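Local coordinates for protein glycosyl hydrolase family 10 (Bacteroides intestinalis DSM 17393, PDB 4QPW) that binds xylohexaose, acting as a carbohydrate-binding module of a larger modular enzyme that probably breaks down xylan in the human gut, at residues A[26-31]-A[43-48]; A[64-69]-A[115-120]; A[73-78]-A[133-138]. All coordinates share one frame; numbering follows the deposited sequence. Where two conformers were deposited one is given.

How the contacts relate
From the N terminus, contact 1 comes first: strand 29-31 and strand 39-44 pair, closing a short loop that carries strand 33-34, and this contact closes before contact 2 opens. The chain then enters the 64-69 loop and strand 69-78, and their partners come much later, in the order 115-120, then 133-138. Contacts 2 and 3 therefore cross. Contact 2 ties together two connections that run between the sheets of this beta-sandwich, whereas contact 3 pairs central strands within one sheet. Contact 1 lies in that same sheet, since strand 39-44 neighbours strand 130-141. The centres of contacts 1 and 2 are about 32 Å apart, on opposite sides of the chain's centre.

Contact 1: residues A[26-31]-A[43-48]; sequences KETTTI and KTSVAA
Thr30 and Lys43 hold the two strands together through their main chains. Each N-H meets the other's carbonyl oxygen, Thr30 N to Lys43 O and Lys43 N to Thr30 O, both at 2.9 Å. Beyond them Ser45 N reaches Thr28 O at 3.1 Å. Between these bonds Thr29 CA approaches Lys43 O at 3.2 Å, a CA-H...O contact at the antiparallel non-hydrogen-bonded pair Thr29-Thr44. The pairing joins strand 29-31 to strand 39-44 within the larger sheet of the beta-sandwich.

Van der Waals contacts differ on its two faces. Thr29 and Thr44 lie side by side toward strand 54-57, both meeting Ile54, with Thr29 OG1 3.9 Å from Thr44 CG2. Threonine suits this buried place: its methyl packs, while its hydroxyl finds a main-chain partner, Val25 O for Thr29, Phe128 O and Gly130 N for Thr44. On the other face Thr30 OG1 rests on Lys43 CB, and the lysine chain then bends off.

Water-mediated bonds finish the open end. In Thr28, OG1 stands between the backbone N and the carbonyl carbon (chi1 49°), close to Val46 CB at 3.7 Å. One water bonds to Thr28 OG1, Thr29 OG1 and, at 2.7 Å, to Val46 O, bridging the segments where direct pairing stops.

Contact 2: residues A[64-69]-A[115-120]; sequences IEIGKE and VADGGH
Asp117 turns CG anti to its own carbonyl carbon (chi1 -71°), which sets CG beside the backbone N; from there OD1 reaches Ile66 N in a bond 2.9 Å long and nearly straight. The donor comes to the anti side of the carboxylate, somewhat out of its plane. In Ile66, CG1 stands anti to the backbone N (chi1 -172°), where it meets the Val115 carbonyl, 3.7 Å from Val115 O. Aspartate fits here because its short arm lets the carboxylate accept an N-H as a main-chain carbonyl might; the Ala116 carbonyl is also near that N-H but badly angled for it.

A second bond runs between the backbones, from Gly118 N to Ile64 O at 2.9 Å. The two segments are irregular loops, each crossing from one sheet of the beta-sandwich to the other: the 64-69 loop leads into strand 69-78, while the loop at 115-120 leads into strand 120-124. Glu65 to Lys68 form a type II beta turn, closed by Lys68 N to Glu65 O at 3.1 Å. Gly67 takes its third position, where a side chain would jam against the preceding carbonyl. Across the mouth of this turn Lys68 NZ makes a weak salt bridge to Glu65 OE1.

The aliphatic side chains rest mainly on oxygens of the other segment. Ile66 CD1 lies 3.6 Å from Val115 O, and CG2 of the same side chain comes within 3.7 Å of Asp117 OD1, so the branched residue flanks the acid that its own N-H binds. Ile64 CG1 and CD1 lie against Gly118 O, each at 3.6 Å. Gly118 has positive phi, a conformation glycine adopts easily. Just beyond, the ring of His120 meets Trp91, a residue of the glycan pocket.

Contact 3: residues A[73-78]-A[133-138]; sequences KMMVRG and QIKYVK
Met75 fits its CB onto one face of the Tyr136 ring, 3.7 Å from the centroid and offset toward the rim. Its sulfur meets the ring obliquely, a Met-aromatic contact. Here 133-138 swells in a classic beta bulge: Lys135 and Tyr136 both sit opposite Met75, whose O accepts from Lys135 N and whose N donates to Tyr136 O. The bulge sends the stem of Lys135 to the same face, so the flexible thioether lies between lysine and ring, with Met75 CE pressed tightly on Lys135 CG at 3.3 Å. On the opposite face, in one of its two conformers, Met74 CG packs on Ile134 CG2 at 3.9 Å, with Val137 CG2 slightly farther from it. These apolar residues face the other sheet, where Leu84 touches both Met74 and Val76.

At the far end Arg77 and Gln133 lie side by side, their planar groups nearly coplanar. Gln133 OE1 accepts from Arg77 NE at 2.7 Å and from NH2 at 2.9 Å, both within the guanidinium plane. Gln133 NE2 donates to Glu41, which fixes the amide's orientation; the cation on its oxygen and the anion beyond its nitrogen would probably polarise it, strengthening both links.

Contact 1: residues A[26-31]-A[43-48]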
loop_
_atom_site.group_PDB
_atom_site.type_symbol
_atom_site.label_atom_id
_atom_site.label_comp_id
_atom_site.label_asym_id
_atom_site.label_seq_id
_atom_site.Cartn_x
_atom_site.Cartn_y
_atom_site.Cartn_z
ATOM N N LYS A 26 5.829 13.957 -12.090
ATOM C CA LYS A 26 5.401 14.835 -11.026
ATOM C C LYS A 26 4.190 15.620 -11.318
ATOM O O LYS A 26 3.377 15.882 -10.407
ATOM C CB LYS A 26 6.559 15.860 -10.694
ATOM C CG LYS A 26 6.243 17.026 -9.769
ATOM C CD LYS A 26 7.384 18.094 -9.769
ATOM C CE LYS A 26 6.940 19.250 -8.865
ATOM N NZ LYS A 26 8.147 20.090 -8.581
ATOM N N GLU A 27 3.989 16.096 -12.551
ATOM C CA GLU A 27 2.875 16.915 -12.867
ATOM C C GLU A 27 1.536 16.231 -12.924
ATOM O O GLU A 27 0.527 16.892 -12.778
ATOM C CB GLU A 27 3.120 17.703 -14.142
ATOM C CG GLU A 27 4.292 18.656 -14.150
ATOM C CD GLU A 27 4.226 19.660 -13.041
ATOM O OE1 GLU A 27 3.077 20.263 -12.970
ATOM O OE2 GLU A 27 5.218 19.845 -12.273
ATOM N N THR A 28 1.553 14.950 -13.211
ATOM C CA THR A 28 0.386 14.197 -13.554
ATOM C C THR A 28 -0.015 13.157 -12.449
ATOM O O THR A 28 -0.888 12.334 -12.703
ATOM C CB THR A 28 0.572 13.533 -14.918
ATOM O OG1 THR A 28 1.796 12.886 -14.949
ATOM C CG2 THR A 28 0.524 14.597 -16.046
ATOM N N THR A 29 0.622 13.259 -11.293
ATOM C CA THR A 29 0.443 12.268 -10.171
ATOM C C THR A 29 0.116 13.043 -8.946
ATOM O O THR A 29 0.752 14.062 -8.611
ATOM C CB THR A 29 1.711 11.516 -10.007
ATOM O OG1 THR A 29 2.128 10.881 -11.229
ATOM C CG2 THR A 29 1.549 10.438 -8.907
ATOM N N THR A 30 -0.826 12.500 -8.130
ATOM C CA THR A 30 -1.093 13.004 -6.805
ATOM C C THR A 30 -1.252 11.843 -5.833
ATOM O O THR A 30 -1.809 10.799 -6.170
ATOM C CB THR A 30 -2.311 13.895 -6.705
ATOM O OG1 THR A 30 -3.394 13.297 -7.107
ATOM C CG2 THR A 30 -2.206 15.043 -7.660
ATOM N N ILE A 31 -0.724 12.002 -4.638
ATOM C CA ILE A 31 -0.876 11.055 -3.496
ATOM C C ILE A 31 -1.371 11.799 -2.274
ATOM O O ILE A 31 -0.725 12.793 -1.843
ATOM C CB ILE A 31 0.456 10.365 -3.173
ATOM C CG1 ILE A 31 1.019 9.608 -4.345
ATOM C CG2 ILE A 31 0.316 9.478 -1.947
ATOM C CD1 ILE A 31 2.399 9.075 -4.129
ATOM N N LYS A 43 -3.587 9.115 -7.728
ATOM C CA LYS A 43 -4.161 9.407 -9.043
ATOM C C LYS A 43 -3.093 9.718 -10.040
ATOM O O LYS A 43 -2.220 10.548 -9.778
ATOM C CB LYS A 43 -5.078 10.568 -8.952
ATOM C CG LYS A 43 -6.352 10.348 -8.336
ATOM C CD LYS A 43 -7.300 11.501 -8.742
ATOM C CE LYS A 43 -7.264 11.664 -10.246
ATOM N NZ LYS A 43 -8.608 11.920 -10.827
ATOM N N THR A 44 -3.185 9.091 -11.193
ATOM C CA THR A 44 -2.181 9.209 -12.275
ATOM C C THR A 44 -2.898 9.387 -13.574
ATOM O O THR A 44 -3.938 8.771 -13.864
ATOM C CB THR A 44 -1.326 8.052 -12.418
ATOM O OG1 THR A 44 -2.171 6.883 -12.503
ATOM C CG2 THR A 44 -0.374 7.890 -11.267
ATOM N N SER A 45 -2.366 10.297 -14.445
ATOM C CA SER A 45 -2.878 10.387 -15.864
ATOM C C SER A 45 -1.866 9.944 -16.816
ATOM O O SER A 45 -2.229 9.762 -18.042
ATOM C CB SER A 45 -3.434 11.768 -16.160
ATOM O OG SER A 45 -2.413 12.707 -16.116
ATOM N N VAL A 46 -0.638 9.689 -16.473
ATOM C CA VAL A 46 0.461 9.253 -17.357
ATOM C C VAL A 46 1.203 8.127 -16.670
ATOM O O VAL A 46 1.714 8.318 -15.509
ATOM C CB VAL A 46 1.459 10.417 -17.726
ATOM C CG1 VAL A 46 2.565 9.884 -18.591
ATOM C CG2 VAL A 46 0.725 11.565 -18.382
ATOM N N ALA A 47 1.384 6.990 -17.282
ATOM C CA ALA A 47 2.186 5.907 -16.689
ATOM C C ALA A 47 3.594 6.309 -16.563
ATOM O O ALA A 47 4.192 6.956 -17.539
ATOM C CB ALA A 47 2.082 4.662 -17.545
ATOM N N ALA A 48 4.284 6.006 -15.503
ATOM C CA ALA A 48 5.693 6.200 -15.402
ATOM C C ALA A 48 6.412 5.124 -16.233
ATOM O O ALA A 48 5.848 4.081 -16.533
ATOM C CB ALA A 48 6.139 6.088 -13.919
HETATM O O HOH W 1 1.109 10.389 -13.888
HETATM O O HOH W 2 -3.193 13.467 -10.554
#

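Contact 2: residues A[64-69]-A[115-120]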
loop_
_atom_site.group_PDB
_atom_site.type_symbol
_atom_site.label_atom_id
_atom_site.label_comp_id
_atom_site.label_asym_id
_atom_site.label_seq_id
_atom_site.Cartn_x
_atom_site.Cartn_y
_atom_site.Cartn_z
ATOM N N ILE A 64 6.359 -6.072 13.694
ATOM C CA ILE A 64 6.652 -7.398 13.202
ATOM C C ILE A 64 8.075 -7.810 13.592
ATOM O O ILE A 64 8.982 -7.001 13.657
ATOM C CB ILE A 64 6.335 -7.575 11.718
ATOM C CG1 ILE A 64 7.157 -6.680 10.840
ATOM C CG2 ILE A 64 4.833 -7.445 11.395
ATOM C CD1 ILE A 64 6.809 -6.732 9.322
ATOM N N GLU A 65 8.195 -9.116 13.832
ATOM C CA GLU A 65 9.482 -9.729 14.331
ATOM C C GLU A 65 9.902 -10.763 13.356
ATOM O O GLU A 65 9.151 -11.571 12.842
ATOM C CB GLU A 65 9.199 -10.383 15.668
ATOM C CG GLU A 65 8.750 -9.392 16.732
ATOM C CD GLU A 65 8.224 -10.136 17.972
ATOM O OE1 GLU A 65 9.099 -10.518 18.718
ATOM O OE2 GLU A 65 7.036 -10.456 18.125
ATOM N N ILE A 66 11.248 -10.787 13.068
ATOM C CA ILE A 66 11.783 -11.683 12.067
ATOM C C ILE A 66 11.384 -13.152 12.308
ATOM O O ILE A 66 11.471 -13.617 13.436
ATOM C CB ILE A 66 13.363 -11.532 11.995
ATOM C CG1 ILE A 66 13.915 -12.331 10.801
ATOM C CG2 ILE A 66 14.063 -11.906 13.321
ATOM C CD1 ILE A 66 15.403 -12.131 10.589
ATOM N N GLY A 67 10.979 -13.793 11.288
ATOM C CA GLY A 67 10.671 -15.206 11.346
ATOM C C GLY A 67 9.283 -15.536 11.828
ATOM O O GLY A 67 8.843 -16.690 11.695
ATOM N N LYS A 68 8.475 -14.595 12.316
ATOM C CA LYS A 68 7.071 -14.848 12.681
ATOM C C LYS A 68 6.153 -14.710 11.515
ATOM O O LYS A 68 6.448 -14.011 10.538
ATOM C CB LYS A 68 6.697 -13.965 13.826
ATOM C CG LYS A 68 7.501 -14.244 15.088
ATOM C CD LYS A 68 6.916 -13.589 16.307
ATOM C CE LYS A 68 7.717 -13.912 17.578
ATOM N NZ LYS A 68 9.226 -13.739 17.481
ATOM N N GLU A 69 5.023 -15.406 11.569
ATOM C CA GLU A 69 4.014 -15.400 10.510
ATOM C C GLU A 69 2.891 -14.378 10.779
ATOM O O GLU A 69 2.324 -14.326 11.874
ATOM C CB GLU A 69 3.378 -16.785 10.465
ATOM C CG GLU A 69 4.248 -17.993 10.082
ATOM C CD GLU A 69 4.843 -17.925 8.695
ATOM O OE1 GLU A 69 4.054 -17.609 7.737
ATOM O OE2 GLU A 69 6.092 -18.214 8.565
ATOM N N VAL A 115 10.671 -11.084 7.177
ATOM C CA VAL A 115 12.100 -11.289 6.778
ATOM C C VAL A 115 13.009 -10.491 7.615
ATOM O O VAL A 115 14.290 -10.680 7.476
ATOM C CB VAL A 115 12.283 -10.997 5.304
ATOM C CG1 VAL A 115 11.409 -11.846 4.453
ATOM C CG2 VAL A 115 12.213 -9.545 4.952
ATOM N N ALA A 116 12.584 -9.612 8.486
ATOM C CA ALA A 116 13.347 -8.713 9.269
ATOM C C ALA A 116 12.495 -8.208 10.421
ATOM O O ALA A 116 11.283 -8.497 10.482
ATOM C CB ALA A 116 13.807 -7.545 8.397
ATOM N N ASP A 117 13.048 -7.420 11.267
ATOM C CA ASP A 117 12.234 -6.694 12.309
ATOM C C ASP A 117 11.684 -5.415 11.765
ATOM O O ASP A 117 12.373 -4.641 11.061
ATOM C CB ASP A 117 13.070 -6.397 13.524
ATOM C CG ASP A 117 13.406 -7.646 14.324
ATOM O OD1 ASP A 117 12.727 -8.661 14.418
ATOM O OD2 ASP A 117 14.508 -7.527 15.043
ATOM N N GLY A 118 10.401 -5.097 12.063
ATOM C CA GLY A 118 9.881 -3.797 11.814
ATOM C C GLY A 118 9.680 -3.412 10.381
ATOM O O GLY A 118 9.420 -4.261 9.548
ATOM N N GLY A 119 9.743 -2.152 10.093
ATOM C CA GLY A 119 9.614 -1.662 8.732
ATOM C C GLY A 119 8.235 -1.107 8.382
ATOM O O GLY A 119 7.532 -0.555 9.246
ATOM N N HIS A 120 7.962 -1.144 7.100
ATOM C CA HIS A 120 6.807 -0.433 6.528
ATOM C C HIS A 120 6.212 -1.244 5.412
ATOM O O HIS A 120 6.707 -2.313 5.031
ATOM C CB HIS A 120 7.281 0.957 6.067
ATOM C CG HIS A 120 8.556 0.867 5.229
ATOM N ND1 HIS A 120 9.796 1.206 5.725
ATOM C CD2 HIS A 120 8.755 0.493 3.956
ATOM C CE1 HIS A 120 10.690 1.033 4.747
ATOM N NE2 HIS A 120 10.118 0.627 3.665
#

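Contact 3: residues A[73-78]-A[133-138]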
loop_
_atom_site.group_PDB
_atom_site.type_symbol
_atom_site.label_atom_id
_atom_site.label_comp_id
_atom_site.label_asym_id
_atom_site.label_seq_id
_atom_site.Cartn_x
_atom_site.Cartn_y
_atom_site.Cartn_z
ATOM N N LYS A 73 -3.280 -7.199 5.399
ATOM C CA LYS A 73 -4.637 -6.991 4.865
ATOM C C LYS A 73 -4.735 -5.615 4.344
ATOM O O LYS A 73 -4.349 -4.631 5.047
ATOM C CB LYS A 73 -5.723 -7.255 5.873
ATOM C CG LYS A 73 -5.708 -8.646 6.443
ATOM C CD LYS A 73 -6.909 -8.979 7.325
ATOM C CE LYS A 73 -6.875 -10.443 7.787
ATOM N NZ LYS A 73 -8.068 -10.813 8.554
ATOM N N MET A 74 -5.236 -5.410 3.122
ATOM C CA MET A 74 -5.455 -4.084 2.565
ATOM C C MET A 74 -6.748 -4.032 1.837
ATOM O O MET A 74 -6.999 -4.973 1.022
ATOM C CB MET A 74 -4.319 -3.788 1.627
ATOM C CG MET A 74 -4.209 -2.373 1.136
ATOM S SD MET A 74 -2.961 -2.071 -0.141
ATOM C CE MET A 74 -1.635 -3.243 0.861
ATOM N N MET A 75 -7.543 -3.037 2.054
ATOM C CA MET A 75 -8.772 -2.837 1.255
ATOM C C MET A 75 -8.476 -1.816 0.170
ATOM O O MET A 75 -8.044 -0.679 0.469
ATOM C CB MET A 75 -9.929 -2.465 2.123
ATOM C CG MET A 75 -11.149 -2.072 1.293
ATOM S SD MET A 75 -12.768 -2.186 2.087
ATOM C CE MET A 75 -13.347 -0.533 2.021
ATOM N N VAL A 76 -8.668 -2.230 -1.077
ATOM C CA VAL A 76 -8.203 -1.493 -2.279
ATOM C C VAL A 76 -9.263 -1.560 -3.345
ATOM O O VAL A 76 -9.937 -2.611 -3.517
ATOM C CB VAL A 76 -6.926 -2.092 -2.833
ATOM C CG1 VAL A 76 -6.366 -1.323 -4.029
ATOM C CG2 VAL A 76 -5.912 -2.315 -1.772
ATOM N N ARG A 77 -9.413 -0.486 -4.098
ATOM C CA ARG A 77 -10.146 -0.534 -5.403
ATOM C C ARG A 77 -9.400 0.421 -6.334
ATOM O O ARG A 77 -8.596 1.312 -5.938
ATOM C CB ARG A 77 -11.577 -0.179 -5.248
ATOM C CG ARG A 77 -11.859 1.178 -4.950
ATOM C CD ARG A 77 -13.364 1.574 -4.986
ATOM N NE ARG A 77 -13.673 2.946 -4.924
ATOM C CZ ARG A 77 -14.893 3.582 -4.954
ATOM N NH1 ARG A 77 -16.075 2.901 -5.083
ATOM N NH2 ARG A 77 -14.892 4.920 -4.818
ATOM N N GLY A 78 -9.749 0.330 -7.622
ATOM C CA GLY A 78 -9.266 1.265 -8.622
ATOM C C GLY A 78 -10.316 1.621 -9.602
ATOM O O GLY A 78 -11.400 0.996 -9.691
ATOM N N GLN A 133 -7.517 3.651 -4.780
ATOM C CA GLN A 133 -7.991 4.032 -3.437
ATOM C C GLN A 133 -7.737 2.919 -2.440
ATOM O O GLN A 133 -7.954 1.728 -2.743
ATOM C CB GLN A 133 -9.455 4.347 -3.522
ATOM C CG GLN A 133 -9.737 5.580 -4.434
ATOM C CD GLN A 133 -11.217 5.934 -4.496
ATOM O OE1 GLN A 133 -12.068 5.056 -4.402
ATOM N NE2 GLN A 133 -11.499 7.174 -4.578
ATOM N N ILE A 134 -7.197 3.300 -1.274
ATOM C CA ILE A 134 -6.819 2.355 -0.210
ATOM C C ILE A 134 -7.516 2.791 1.042
ATOM O O ILE A 134 -7.345 3.889 1.546
ATOM C CB ILE A 134 -5.290 2.314 -0.059
ATOM C CG1 ILE A 134 -4.656 1.803 -1.339
ATOM C CG2 ILE A 134 -4.941 1.437 1.164
ATOM C CD1 ILE A 134 -3.135 1.909 -1.371
ATOM N N LYS A 135 -8.390 1.909 1.586
ATOM C CA LYS A 135 -9.187 2.268 2.739
ATOM C C LYS A 135 -8.459 2.048 4.105
ATOM O O LYS A 135 -8.679 2.850 5.006
ATOM C CB LYS A 135 -10.470 1.410 2.696
ATOM C CG LYS A 135 -11.595 1.798 3.550
ATOM C CD LYS A 135 -12.260 3.070 3.038
ATOM C CE LYS A 135 -13.489 3.473 3.880
ATOM N NZ LYS A 135 -14.050 4.773 3.448
ATOM N N TYR A 136 -7.700 0.990 4.188
ATOM C CA TYR A 136 -6.992 0.639 5.443
ATOM C C TYR A 136 -5.941 -0.353 5.122
ATOM O O TYR A 136 -5.973 -1.035 4.081
ATOM C CB TYR A 136 -7.956 0.092 6.549
ATOM C CG TYR A 136 -8.745 -1.142 6.148
ATOM C CD1 TYR A 136 -8.167 -2.407 6.148
ATOM C CD2 TYR A 136 -10.073 -1.057 5.737
ATOM C CE1 TYR A 136 -8.907 -3.538 5.843
ATOM C CE2 TYR A 136 -10.804 -2.146 5.403
ATOM C CZ TYR A 136 -10.200 -3.347 5.415
ATOM O OH TYR A 136 -10.925 -4.557 5.054
ATOM N N VAL A 137 -5.012 -0.483 6.093
ATOM C CA VAL A 137 -3.984 -1.499 6.107
ATOM C C VAL A 137 -3.893 -2.099 7.488
ATOM O O VAL A 137 -3.884 -1.331 8.484
ATOM C CB VAL A 137 -2.593 -0.877 5.711
ATOM C CG1 VAL A 137 -1.549 -1.925 5.669
ATOM C CG2 VAL A 137 -2.684 -0.183 4.365
ATOM N N LYS A 138 -3.865 -3.421 7.580
ATOM C CA LYS A 138 -3.705 -4.114 8.848
ATOM C C LYS A 138 -2.591 -5.122 8.747
ATOM O O LYS A 138 -2.382 -5.712 7.690
ATOM C CB LYS A 138 -5.018 -4.851 9.267
ATOM C CG LYS A 138 -6.250 -3.988 9.383
ATOM C CD LYS A 138 -7.521 -4.711 9.695
ATOM C CE LYS A 138 -8.734 -3.823 9.690
ATOM N NZ LYS A 138 -10.002 -4.548 9.994
#